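Local coordinates for protein acyl-coenzyme A oxidase 1 (Yarrowia lipolytica, PDB 5Y9D) that catalyses the FAD-dependent oxidation of saturated acyl-CoAs by oxygen to (2E)-enoyl-CoAs and hydrogen peroxide in peroxisomal fatty acid beta-oxidation, at residues 93-98 and 125-130; 478-483 and 552-557; 514-519 and 622-627. One frame throughout, in Å; residues are numbered along the deposited sequence.

Contact 1. Residues 93-98 and 125-130; sequences ERVAAL and RTRLSI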
ATOM      1  N   GLU A  93     -18.612  13.189 -18.268  1.00 26.11           N
ATOM      2  CA  GLU A  93     -18.445  13.151 -19.719  1.00 27.27           C
ATOM      3  C   GLU A  93     -18.062  11.731 -20.216  1.00 26.37           C
ATOM      4  O   GLU A  93     -18.622  11.234 -21.223  1.00 24.28           O
ATOM      5  CB  GLU A  93     -17.364  14.137 -20.165  1.00 27.95           C
ATOM      6  CG  GLU A  93     -17.678  15.578 -19.869  1.00 30.71           C
ATOM      7  CD  GLU A  93     -16.481  16.489 -20.028  1.00 35.88           C
ATOM      8  OE1 GLU A  93     -15.337  15.968 -20.016  1.00 37.73           O
ATOM      9  OE2 GLU A  93     -16.682  17.730 -20.160  1.00 40.34           O
ATOM     10  N   ARG A  94     -17.099  11.094 -19.541  1.00 24.61           N
ATOM     11  CA  ARG A  94     -16.650   9.760 -19.975  1.00 26.24           C
ATOM     12  C   ARG A  94     -17.758   8.729 -19.876  1.00 26.15           C
ATOM     13  O   ARG A  94     -17.970   7.955 -20.788  1.00 30.22           O
ATOM     14  CB  ARG A  94     -15.376   9.327 -19.256  1.00 27.03           C
ATOM     15  CG  ARG A  94     -14.206  10.228 -19.642  1.00 27.98           C
ATOM     16  CD  ARG A  94     -12.982  10.003 -18.801  1.00 30.20           C
ATOM     17  NE  ARG A  94     -12.020  11.088 -18.942  1.00 33.86           N
ATOM     18  CZ  ARG A  94     -10.842  11.140 -18.327  1.00 37.11           C
ATOM     19  NH1 ARG A  94     -10.443  10.151 -17.535  1.00 39.09           N
ATOM     20  NH2 ARG A  94     -10.054  12.190 -18.505  1.00 38.82           N
ATOM     21  N   VAL A  95     -18.505   8.748 -18.793  1.00 26.97           N
ATOM     22  CA  VAL A  95     -19.685   7.901 -18.674  1.00 26.58           C
ATOM     23  C   VAL A  95     -20.643   8.120 -19.851  1.00 25.42           C
ATOM     24  O   VAL A  95     -21.118   7.160 -20.441  1.00 26.23           O
ATOM     25  CB  VAL A  95     -20.439   8.143 -17.331  1.00 26.28           C
ATOM     26  CG1 VAL A  95     -21.779   7.398 -17.312  1.00 25.88           C
ATOM     27  CG2 VAL A  95     -19.594   7.702 -16.170  1.00 25.30           C
ATOM     28  N   ALA A  96     -20.906   9.370 -20.202  1.00 23.21           N
ATOM     29  CA  ALA A  96     -21.750   9.667 -21.358  1.00 23.66           C
ATOM     30  C   ALA A  96     -21.265   9.030 -22.649  1.00 25.69           C
ATOM     31  O   ALA A  96     -22.034   8.441 -23.375  1.00 29.15           O
ATOM     32  CB  ALA A  96     -21.898  11.163 -21.533  1.00 22.67           C
ATOM     33  N   ALA A  97     -19.966   9.110 -22.901  1.00 29.32           N
ATOM     34  CA  ALA A  97     -19.354   8.628 -24.146  1.00 28.07           C
ATOM     35  C   ALA A  97     -19.352   7.115 -24.257  1.00 29.82           C
ATOM     36  O   ALA A  97     -19.349   6.597 -25.388  1.00 31.49           O
ATOM     37  CB  ALA A  97     -17.929   9.135 -24.263  1.00 26.40           C
ATOM     38  N   LEU A  98     -19.338   6.421 -23.111  1.00 28.14           N
ATOM     39  CA  LEU A  98     -19.409   4.957 -23.076  1.00 29.21           C
ATOM     40  C   LEU A  98     -20.845   4.430 -23.141  1.00 27.94           C
ATOM     41  O   LEU A  98     -21.067   3.248 -23.381  1.00 27.97           O
ATOM     42  CB  LEU A  98     -18.737   4.403 -21.805  1.00 31.60           C
ATOM     43  CG  LEU A  98     -17.219   4.592 -21.741  1.00 34.20           C
ATOM     44  CD1 LEU A  98     -16.750   4.382 -20.307  1.00 35.54           C
ATOM     45  CD2 LEU A  98     -16.496   3.650 -22.716  1.00 32.47           C
ATOM     46  N   ARG A 125     -14.903   3.813 -14.573  1.00 24.83           N
ATOM     47  CA  ARG A 125     -15.308   2.453 -14.504  1.00 26.70           C
ATOM     48  C   ARG A 125     -16.326   2.298 -13.364  1.00 25.53           C
ATOM     49  O   ARG A 125     -17.420   1.834 -13.579  1.00 23.39           O
ATOM     50  CB  ARG A 125     -14.076   1.571 -14.340  1.00 29.85           C
ATOM     51  CG  ARG A 125     -14.354   0.096 -14.463  1.00 33.18           C
ATOM     52  CD  ARG A 125     -14.568  -0.544 -13.094  1.00 34.61           C
ATOM     53  NE  ARG A 125     -15.018  -1.920 -13.280  1.00 37.26           N
ATOM     54  CZ  ARG A 125     -14.225  -2.936 -13.592  1.00 32.64           C
ATOM     55  NH1 ARG A 125     -12.938  -2.735 -13.751  1.00 29.65           N
ATOM     56  NH2 ARG A 125     -14.738  -4.153 -13.751  1.00 34.74           N
ATOM     57  N   THR A 126     -16.007   2.788 -12.171  1.00 26.41           N
ATOM     58  CA  THR A 126     -16.927   2.667 -11.051  1.00 25.95           C
ATOM     59  C   THR A 126     -18.236   3.440 -11.261  1.00 27.54           C
ATOM     60  O   THR A 126     -19.340   2.935 -10.928  1.00 23.84           O
ATOM     61  CB  THR A 126     -16.262   3.167  -9.783  1.00 25.81           C
ATOM     62  OG1 THR A 126     -15.075   2.421  -9.578  1.00 27.89           O
ATOM     63  CG2 THR A 126     -17.163   2.991  -8.575  1.00 25.96           C
ATOM     64  N   ARG A 127     -18.109   4.659 -11.804  1.00 26.85           N
ATOM     65  CA  ARG A 127     -19.257   5.543 -11.932  1.00 28.10           C
ATOM     66  C   ARG A 127     -20.255   5.013 -12.966  1.00 28.40           C
ATOM     67  O   ARG A 127     -21.451   5.241 -12.886  1.00 30.00           O
ATOM     68  CB  ARG A 127     -18.829   6.970 -12.270  1.00 28.79           C
ATOM     69  CG  ARG A 127     -19.966   7.981 -12.140  1.00 28.96           C
ATOM     70  CD  ARG A 127     -19.462   9.270 -11.555  1.00 28.74           C
ATOM     71  NE  ARG A 127     -20.448  10.333 -11.580  1.00 28.36           N
ATOM     72  CZ  ARG A 127     -20.162  11.632 -11.699  1.00 29.81           C
ATOM     73  NH1 ARG A 127     -18.901  12.069 -11.832  1.00 27.62           N
ATOM     74  NH2 ARG A 127     -21.153  12.513 -11.686  1.00 30.21           N
ATOM     75  N   LEU A 128     -19.763   4.284 -13.931  1.00 28.24           N
ATOM     76  CA  LEU A 128     -20.639   3.631 -14.862  1.00 28.95           C
ATOM     77  C   LEU A 128     -21.208   2.373 -14.221  1.00 27.46           C
ATOM     78  O   LEU A 128     -22.365   2.010 -14.382  1.00 25.83           O
ATOM     79  CB  LEU A 128     -19.834   3.269 -16.098  1.00 30.27           C
ATOM     80  CG  LEU A 128     -20.597   2.631 -17.236  1.00 32.30           C
ATOM     81  CD1 LEU A 128     -21.789   3.482 -17.608  1.00 34.28           C
ATOM     82  CD2 LEU A 128     -19.647   2.482 -18.407  1.00 34.29           C
ATOM     83  N   SER A 129     -20.348   1.705 -13.496  1.00 28.06           N
ATOM     84  CA  SER A 129     -20.607   0.378 -13.026  1.00 29.33           C
ATOM     85  C   SER A 129     -21.766   0.338 -12.008  1.00 29.03           C
ATOM     86  O   SER A 129     -22.605  -0.538 -12.087  1.00 31.81           O
ATOM     87  CB  SER A 129     -19.303  -0.165 -12.457  1.00 31.34           C
ATOM     88  OG  SER A 129     -19.466  -1.439 -11.933  1.00 37.49           O
ATOM     89  N   ILE A 130     -21.854   1.310 -11.103  1.00 26.50           N
ATOM     90  CA  ILE A 130     -22.933   1.316 -10.118  1.00 26.62           C
ATOM     91  C   ILE A 130     -24.355   1.270 -10.716  1.00 26.57           C
ATOM     92  O   ILE A 130     -25.311   0.860 -10.056  1.00 25.23           O
ATOM     93  CB  ILE A 130     -22.820   2.501  -9.115  1.00 27.71           C
ATOM     94  CG1 ILE A 130     -22.837   3.850  -9.858  1.00 28.48           C
ATOM     95  CG2 ILE A 130     -21.568   2.368  -8.217  1.00 27.86           C
ATOM     96  CD1 ILE A 130     -24.227   4.423 -10.009  1.00 28.92           C
TER
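Val95 and Leu98 meet Arg127 and Leu128 in a buried, apolar helix-helix crossing within the N-terminal helical domain of the acyl-CoA oxidase fold. Helix 84-98 supplies the first pair and helix 122-142 the second. The segment axes approach to 9.4 Å and cross at -58°. The backbones come close at Val95 and Leu128, whose CA atoms are 5.8 Å apart. No hydrogen bond joins the segments. Val95 divides its two methyls between two neighbours. Its CG1, turned anti to the backbone N (chi1 172°), reaches Leu128 CD1 at 3.9 Å. Its CG2 rests on the aliphatic base of Arg127, and the two side chains cross at nearly a right angle. Arg127 thus packs with CB and CG while its charged end continues past Val95. That end is well occupied: NE forms a salt bridge with Asp266, NH1 bonds to the carbonyls of Arg88 and Gly264, and NH2 bonds to the hydroxyl of Tyr686 of the second subunit. This arginine therefore links the helix pair to the dimer interface. On the same helix, Ile130 touches bound FAD, and the side chain of Arg127 is about 10 Å from it. Leu128 completes the contact with its other branch, as CD2 lies 4.0 Å from both CB and CD1 of Leu98.

Contact 2. Residues 478-483 and 552-557; sequences LVQSAL and QAFEEL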
ATOM      1  N   LEU A 478     -15.670 -24.155   3.059  1.00 30.63           N
ATOM      2  CA  LEU A 478     -14.727 -25.201   2.807  1.00 30.39           C
ATOM      3  C   LEU A 478     -14.878 -26.251   3.876  1.00 31.03           C
ATOM      4  O   LEU A 478     -14.727 -27.441   3.600  1.00 31.08           O
ATOM      5  CB  LEU A 478     -13.292 -24.658   2.836  1.00 29.82           C
ATOM      6  CG  LEU A 478     -12.802 -23.790   1.693  1.00 28.56           C
ATOM      7  CD1 LEU A 478     -11.470 -23.169   2.055  1.00 29.36           C
ATOM      8  CD2 LEU A 478     -12.655 -24.614   0.446  1.00 30.98           C
ATOM      9  N   VAL A 479     -15.149 -25.814   5.105  1.00 29.88           N
ATOM     10  CA  VAL A 479     -15.485 -26.739   6.150  1.00 31.41           C
ATOM     11  C   VAL A 479     -16.774 -27.477   5.778  1.00 37.39           C
ATOM     12  O   VAL A 479     -16.816 -28.697   5.831  1.00 44.46           O
ATOM     13  CB  VAL A 479     -15.599 -26.043   7.491  1.00 31.52           C
ATOM     14  CG1 VAL A 479     -16.136 -26.990   8.538  1.00 33.53           C
ATOM     15  CG2 VAL A 479     -14.239 -25.523   7.933  1.00 31.74           C
ATOM     16  N   GLN A 480     -17.801 -26.752   5.343  1.00 39.80           N
ATOM     17  CA  GLN A 480     -19.073 -27.381   4.959  1.00 41.27           C
ATOM     18  C   GLN A 480     -18.959 -28.320   3.775  1.00 39.49           C
ATOM     19  O   GLN A 480     -19.739 -29.257   3.639  1.00 40.92           O
ATOM     20  CB  GLN A 480     -20.140 -26.308   4.680  1.00 42.35           C
ATOM     21  CG  GLN A 480     -20.591 -25.621   5.964  1.00 41.64           C
ATOM     22  CD  GLN A 480     -21.251 -24.292   5.739  1.00 39.92           C
ATOM     23  OE1 GLN A 480     -20.979 -23.583   4.761  1.00 40.72           O
ATOM     24  NE2 GLN A 480     -22.109 -23.922   6.666  1.00 40.68           N
ATOM     25  N   SER A 481     -17.991 -28.069   2.907  1.00 37.77           N
ATOM     26  CA  SER A 481     -17.755 -28.961   1.792  1.00 35.13           C
ATOM     27  C   SER A 481     -17.105 -30.263   2.246  1.00 33.60           C
ATOM     28  O   SER A 481     -17.448 -31.316   1.755  1.00 32.50           O
ATOM     29  CB  SER A 481     -16.896 -28.265   0.767  1.00 33.49           C
ATOM     30  OG  SER A 481     -17.674 -27.264   0.179  1.00 33.11           O
ATOM     31  N   ALA A 482     -16.175 -30.150   3.187  1.00 33.25           N
ATOM     32  CA  ALA A 482     -15.540 -31.279   3.848  1.00 37.92           C
ATOM     33  C   ALA A 482     -16.540 -32.202   4.547  1.00 39.73           C
ATOM     34  O   ALA A 482     -16.415 -33.416   4.450  1.00 40.81           O
ATOM     35  CB  ALA A 482     -14.495 -30.779   4.860  1.00 39.95           C
ATOM     36  N   LEU A 483     -17.512 -31.633   5.263  1.00 41.79           N
ATOM     37  CA  LEU A 483     -18.574 -32.448   5.877  1.00 43.78           C
ATOM     38  C   LEU A 483     -19.392 -33.165   4.814  1.00 42.57           C
ATOM     39  O   LEU A 483     -19.679 -34.337   4.951  1.00 48.40           O
ATOM     40  CB  LEU A 483     -19.488 -31.600   6.773  1.00 42.73           C
ATOM     41  CG  LEU A 483     -18.799 -30.961   7.984  1.00 40.58           C
ATOM     42  CD1 LEU A 483     -19.777 -30.008   8.651  1.00 40.62           C
ATOM     43  CD2 LEU A 483     -18.284 -32.001   8.963  1.00 37.87           C
ATOM     44  N   GLN A 552     -21.154 -19.752  16.360  1.00 46.95           N
ATOM     45  CA  GLN A 552     -20.174 -19.477  17.397  1.00 44.06           C
ATOM     46  C   GLN A 552     -18.936 -20.291  17.173  1.00 43.37           C
ATOM     47  O   GLN A 552     -17.845 -19.853  17.536  1.00 45.82           O
ATOM     48  CB  GLN A 552     -20.708 -19.833  18.769  1.00 49.71           C
ATOM     49  CG  GLN A 552     -21.997 -19.140  19.178  1.00 50.78           C
ATOM     50  CD  GLN A 552     -22.627 -19.854  20.348  1.00 54.07           C
ATOM     51  OE1 GLN A 552     -23.483 -20.735  20.171  1.00 57.85           O
ATOM     52  NE2 GLN A 552     -22.172 -19.522  21.548  1.00 50.90           N
ATOM     53  N   ALA A 553     -19.098 -21.484  16.601  1.00 38.44           N
ATOM     54  CA  ALA A 553     -17.950 -22.337  16.288  1.00 38.48           C
ATOM     55  C   ALA A 553     -17.048 -21.695  15.252  1.00 37.80           C
ATOM     56  O   ALA A 553     -15.844 -21.623  15.460  1.00 39.50           O
ATOM     57  CB  ALA A 553     -18.398 -23.713  15.814  1.00 38.89           C
ATOM     58  N   PHE A 554     -17.628 -21.226  14.146  1.00 40.29           N
ATOM     59  CA  PHE A 554     -16.845 -20.603  13.047  1.00 39.23           C
ATOM     60  C   PHE A 554     -16.062 -19.399  13.514  1.00 38.78           C
ATOM     61  O   PHE A 554     -14.881 -19.298  13.181  1.00 38.84           O
ATOM     62  CB  PHE A 554     -17.716 -20.245  11.835  1.00 37.56           C
ATOM     63  CG  PHE A 554     -18.184 -21.449  11.062  1.00 35.38           C
ATOM     64  CD1 PHE A 554     -17.270 -22.360  10.554  1.00 34.03           C
ATOM     65  CD2 PHE A 554     -19.527 -21.683  10.863  1.00 33.50           C
ATOM     66  CE1 PHE A 554     -17.697 -23.485   9.878  1.00 32.23           C
ATOM     67  CE2 PHE A 554     -19.956 -22.800  10.178  1.00 32.21           C
ATOM     68  CZ  PHE A 554     -19.038 -23.710   9.702  1.00 31.41           C
ATOM     69  N   GLU A 555     -16.686 -18.527  14.316  1.00 38.74           N
ATOM     70  CA  GLU A 555     -15.958 -17.406  14.952  1.00 40.89           C
ATOM     71  C   GLU A 555     -14.765 -17.891  15.812  1.00 40.65           C
ATOM     72  O   GLU A 555     -13.695 -17.270  15.799  1.00 40.22           O
ATOM     73  CB  GLU A 555     -16.891 -16.528  15.807  1.00 43.44           C
ATOM     74  CG  GLU A 555     -16.223 -15.258  16.359  1.00 48.14           C
ATOM     75  CD  GLU A 555     -16.816 -14.763  17.685  1.00 56.00           C
ATOM     76  OE1 GLU A 555     -18.069 -14.668  17.801  1.00 57.89           O
ATOM     77  OE2 GLU A 555     -16.015 -14.445  18.610  1.00 56.35           O
ATOM     78  N   GLU A 556     -14.926 -18.989  16.550  1.00 40.51           N
ATOM     79  CA  GLU A 556     -13.777 -19.538  17.291  1.00 45.74           C
ATOM     80  C   GLU A 556     -12.681 -19.922  16.313  1.00 45.03           C
ATOM     81  O   GLU A 556     -11.498 -19.729  16.603  1.00 47.53           O
ATOM     82  CB  GLU A 556     -14.148 -20.720  18.222  1.00 47.41           C
ATOM     83  CG  GLU A 556     -14.220 -20.352  19.711  1.00 47.78           C
ATOM     84  CD  GLU A 556     -12.870 -19.970  20.326  1.00 52.79           C
ATOM     85  OE1 GLU A 556     -11.903 -20.768  20.258  1.00 60.19           O
ATOM     86  OE2 GLU A 556     -12.761 -18.871  20.906  1.00 48.93           O
ATOM     87  N   LEU A 557     -13.105 -20.403  15.143  1.00 43.66           N
ATOM     88  CA  LEU A 557     -12.224 -20.884  14.060  1.00 43.03           C
ATOM     89  C   LEU A 557     -11.862 -19.831  12.993  1.00 40.00           C
ATOM     90  O   LEU A 557     -11.263 -20.158  11.973  1.00 38.33           O
ATOM     91  CB  LEU A 557     -12.863 -22.136  13.388  1.00 41.51           C
ATOM     92  CG  LEU A 557     -12.487 -23.540  13.915  1.00 40.48           C
ATOM     93  CD1 LEU A 557     -11.827 -23.512  15.294  1.00 39.91           C
ATOM     94  CD2 LEU A 557     -13.704 -24.464  13.918  1.00 38.07           C
TER
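Phe554 reaches across from helix 550-556 and lays one edge of its ring against Val479 of helix 467-486. The two side chains run alongside each other in opposite senses, each pointing toward the other helix. The ring atom in contact is CE1. It lies 4.1 Å from Val479 CG1, which sits near the plane of the ring. Val479 CB is just as close to Phe554 CE1, so the body of the valine also takes part. The valine torsion explains the choice of methyl: CG1 is anti to the backbone N (chi1 172°) and is thereby set at the ring edge.

The helices themselves stay well apart. Their closest CA atoms, those of Val479 and Phe554, are 9.3 Å from each other. The phenylalanine side chain crosses about half of this gap, and the valine meets it. Gln480 adds a looser touch on the CE2 side of the ring. Its amide NE2 comes to 4.3 Å from Phe554 CE2 on an oblique approach. Gln480 is exposed, while Val479 and Phe554 are buried, so the contact passes from core to surface within one turn of helix 467-486.

Phe554 has further support outside the pair. It stacks on Tyr541 of helix 519-544 and touches Arg561 of helix 558-581. The neighbouring residue Glu555 packs on Tyr354 of the second subunit, a residue of the FAD pocket.

The contact thus joins the helix that follows the probable catalytic base, Glu464, to the C-terminal helical region of the oxidase. No hydrogen bond or charge pair crosses it. Its hold probably comes from dispersion and the burial of valine and phenylalanine, with the glutamine amide a loose, oblique neighbour of the ring.

Contact 3. Residues 514-519 and 622-627; sequences EQLLSP and IDLINS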
ATOM      1  N   GLU A 514      14.138 -33.336  -9.228  1.00 67.16           N
ATOM      2  CA  GLU A 514      13.224 -33.756 -10.308  1.00 66.81           C
ATOM      3  C   GLU A 514      11.769 -33.639  -9.882  1.00 65.59           C
ATOM      4  O   GLU A 514      10.915 -33.205 -10.657  1.00 67.17           O
ATOM      5  CB  GLU A 514      13.473 -35.214 -10.733  1.00 71.31           C
ATOM      6  CG  GLU A 514      14.792 -35.480 -11.457  1.00 73.66           C
ATOM      7  CD  GLU A 514      15.984 -35.652 -10.518  1.00 71.57           C
ATOM      8  OE1 GLU A 514      17.057 -35.063 -10.808  1.00 65.77           O
ATOM      9  OE2 GLU A 514      15.844 -36.364  -9.492  1.00 70.04           O
ATOM     10  N   GLN A 515      11.484 -34.053  -8.657  1.00 63.40           N
ATOM     11  CA  GLN A 515      10.132 -33.922  -8.110  1.00 65.26           C
ATOM     12  C   GLN A 515       9.776 -32.452  -7.875  1.00 56.58           C
ATOM     13  O   GLN A 515       8.692 -31.993  -8.213  1.00 51.13           O
ATOM     14  CB  GLN A 515      10.011 -34.715  -6.805  1.00 65.41           C
ATOM     15  CG  GLN A 515      10.076 -36.213  -7.018  1.00 66.83           C
ATOM     16  CD  GLN A 515      10.119 -36.970  -5.714  1.00 72.90           C
ATOM     17  OE1 GLN A 515       9.362 -36.672  -4.781  1.00 75.51           O
ATOM     18  NE2 GLN A 515      11.019 -37.949  -5.630  1.00 73.52           N
ATOM     19  N   LEU A 516      10.719 -31.715  -7.312  1.00 54.05           N
ATOM     20  CA  LEU A 516      10.517 -30.304  -7.061  1.00 57.21           C
ATOM     21  C   LEU A 516      10.306 -29.435  -8.325  1.00 55.90           C
ATOM     22  O   LEU A 516       9.797 -28.322  -8.210  1.00 58.68           O
ATOM     23  CB  LEU A 516      11.670 -29.762  -6.208  1.00 60.08           C
ATOM     24  CG  LEU A 516      11.633 -30.088  -4.706  1.00 60.09           C
ATOM     25  CD1 LEU A 516      12.865 -29.500  -4.027  1.00 59.77           C
ATOM     26  CD2 LEU A 516      10.354 -29.587  -4.037  1.00 59.61           C
ATOM     27  N   LEU A 517      10.679 -29.931  -9.508  1.00 53.82           N
ATOM     28  CA  LEU A 517      10.328 -29.276 -10.777  1.00 54.03           C
ATOM     29  C   LEU A 517       9.166 -29.955 -11.491  1.00 55.10           C
ATOM     30  O   LEU A 517       8.954 -29.728 -12.688  1.00 54.63           O
ATOM     31  CB  LEU A 517      11.527 -29.254 -11.729  1.00 56.64           C
ATOM     32  CG  LEU A 517      12.640 -28.259 -11.436  1.00 56.61           C
ATOM     33  CD1 LEU A 517      13.743 -28.451 -12.467  1.00 58.11           C
ATOM     34  CD2 LEU A 517      12.107 -26.835 -11.459  1.00 57.09           C
ATOM     35  N   SER A 518       8.411 -30.787 -10.775  1.00 57.11           N
ATOM     36  CA  SER A 518       7.301 -31.515 -11.389  1.00 53.75           C
ATOM     37  C   SER A 518       5.985 -30.818 -11.080  1.00 50.65           C
ATOM     38  O   SER A 518       5.663 -30.597  -9.921  1.00 42.13           O
ATOM     39  CB  SER A 518       7.230 -32.961 -10.892  1.00 52.56           C
ATOM     40  OG  SER A 518       6.378 -33.711 -11.747  1.00 58.75           O
ATOM     41  N   PRO A 519       5.219 -30.477 -12.122  1.00 47.89           N
ATOM     42  CA  PRO A 519       3.852 -30.009 -11.946  1.00 45.89           C
ATOM     43  C   PRO A 519       2.987 -30.912 -11.050  1.00 47.47           C
ATOM     44  O   PRO A 519       2.361 -30.426 -10.100  1.00 48.75           O
ATOM     45  CB  PRO A 519       3.321 -29.982 -13.372  1.00 45.71           C
ATOM     46  CG  PRO A 519       4.520 -29.660 -14.197  1.00 48.11           C
ATOM     47  CD  PRO A 519       5.687 -30.316 -13.509  1.00 48.49           C
ATOM     48  N   ILE A 622      14.524 -26.737   1.603  1.00 60.35           N
ATOM     49  CA  ILE A 622      14.364 -25.276   1.540  1.00 60.11           C
ATOM     50  C   ILE A 622      15.550 -24.626   0.838  1.00 59.70           C
ATOM     51  O   ILE A 622      15.387 -23.763  -0.021  1.00 56.95           O
ATOM     52  CB  ILE A 622      14.239 -24.651   2.952  1.00 60.95           C
ATOM     53  CG1 ILE A 622      13.093 -25.293   3.753  1.00 64.66           C
ATOM     54  CG2 ILE A 622      14.043 -23.148   2.856  1.00 63.13           C
ATOM     55  CD1 ILE A 622      11.818 -25.544   2.964  1.00 64.59           C
ATOM     56  N   ASP A 623      16.750 -25.038   1.221  1.00 56.70           N
ATOM     57  CA  ASP A 623      17.942 -24.629   0.500  1.00 56.85           C
ATOM     58  C   ASP A 623      17.737 -24.890  -0.998  1.00 52.80           C
ATOM     59  O   ASP A 623      17.916 -24.003  -1.826  1.00 52.43           O
ATOM     60  CB  ASP A 623      19.166 -25.398   0.996  1.00 59.73           C
ATOM     61  CG  ASP A 623      19.398 -25.227   2.478  1.00 67.44           C
ATOM     62  OD1 ASP A 623      20.038 -24.215   2.867  1.00 64.21           O
ATOM     63  OD2 ASP A 623      18.900 -26.084   3.256  1.00 75.15           O
ATOM     64  N   LEU A 624      17.330 -26.099  -1.336  1.00 47.94           N
ATOM     65  CA  LEU A 624      17.153 -26.445  -2.726  1.00 51.82           C
ATOM     66  C   LEU A 624      16.060 -25.612  -3.419  1.00 52.82           C
ATOM     67  O   LEU A 624      16.204 -25.293  -4.587  1.00 56.77           O
ATOM     68  CB  LEU A 624      16.847 -27.938  -2.873  1.00 53.15           C
ATOM     69  CG  LEU A 624      17.664 -28.685  -3.938  1.00 55.72           C
ATOM     70  CD1 LEU A 624      17.050 -30.069  -4.166  1.00 54.81           C
ATOM     71  CD2 LEU A 624      17.771 -27.911  -5.253  1.00 51.90           C
ATOM     72  N   ILE A 625      14.980 -25.259  -2.704  1.00 57.88           N
ATOM     73  CA  ILE A 625      13.873 -24.478  -3.288  1.00 53.17           C
ATOM     74  C   ILE A 625      14.386 -23.110  -3.685  1.00 47.34           C
ATOM     75  O   ILE A 625      14.114 -22.657  -4.779  1.00 49.18           O
ATOM     76  CB  ILE A 625      12.676 -24.242  -2.324  1.00 60.33           C
ATOM     77  CG1 ILE A 625      12.102 -25.546  -1.758  1.00 59.76           C
ATOM     78  CG2 ILE A 625      11.559 -23.484  -3.037  1.00 61.05           C
ATOM     79  CD1 ILE A 625      12.016 -26.656  -2.767  1.00 60.17           C
ATOM     80  N   ASN A 626      15.119 -22.471  -2.779  1.00 43.44           N
ATOM     81  CA  ASN A 626      15.730 -21.178  -3.024  1.00 46.00           C
ATOM     82  C   ASN A 626      16.572 -21.115  -4.299  1.00 47.46           C
ATOM     83  O   ASN A 626      16.449 -20.161  -5.052  1.00 48.59           O
ATOM     84  CB  ASN A 626      16.587 -20.754  -1.833  1.00 50.14           C
ATOM     85  CG  ASN A 626      15.777 -20.578  -0.561  1.00 55.20           C
ATOM     86  OD1 ASN A 626      16.155 -21.103   0.492  1.00 63.71           O
ATOM     87  ND2 ASN A 626      14.650 -19.852  -0.648  1.00 51.65           N
ATOM     88  N   SER A 627      17.410 -22.126  -4.527  1.00 44.99           N
ATOM     89  CA  SER A 627      18.239 -22.216  -5.730  1.00 45.73           C
ATOM     90  C   SER A 627      17.408 -22.343  -7.000  1.00 46.14           C
ATOM     91  O   SER A 627      17.720 -21.703  -8.019  1.00 44.01           O
ATOM     92  CB  SER A 627      19.178 -23.438  -5.662  1.00 46.69           C
ATOM     93  OG  SER A 627      20.345 -23.156  -4.926  1.00 49.41           O
TER
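Leu516 packs against Ile625 and Leu624 in a small, wholly apolar contact. The CD1 methyl of Ile625 points into the fork of Leu516. It lies 3.6 Å from Leu516 CD2 and 4.0 Å from Leu516 CG. The modelled distance from Ile625 CD1 to Leu516 CD1 is only 3.2 Å, which is short for two methyls and doubtful in detail. The two side chains cross at about a right angle. Leu624, the residue before Ile625, touches more loosely, its CD1 being 4.2 Å from Leu516 CD1.

The torsions of Ile625 carry CD1 toward Leu516. Its CB is directed neither at the other segment nor away from it. CG1 is anti to the carbonyl carbon (chi1 -56°) and the chain bends again (chi2 -41°), bringing CD1 nearer. Leu516, the last residue of the short helix 513-516, has its CB directed toward the partner. The chain leaves helical geometry at Leu517, and Ser518 is the N-cap of helix 519-544.

Phe521 of that next helix also touches Leu516, as do Thr511 and Leu617 from loops. On helix 619-637, Asp623 forms salt bridges with Arg613 and Lys540 of the second subunit. The contact therefore joins the end of helix 513-516 to helix 619-637, just before helix 519-544 begins, in an all-helical C-terminal region at the dimer interface.

All three contacts are buried, mainly apolar and without a hydrogen bond between their segments, though contact 2 includes an exposed glutamine. Contact 1 lies nearest the centre of the chain, contact 3 farthest out. They hold different helices. Contact 1 joins two N-terminal helices and is about 40 Å, centre to centre, from contact 2 and 48 Å from contact 3, on the opposite side of the chain's centre. Contacts 2 and 3 are interleaved along the sequence, and their nearest atoms are about 19 Å apart. Their chemistry differs: branched aliphatics with an arginine stem in contact 1, a ring edge in contact 2, leucines and isoleucine in contact 3. Each also has residues that reach the second subunit.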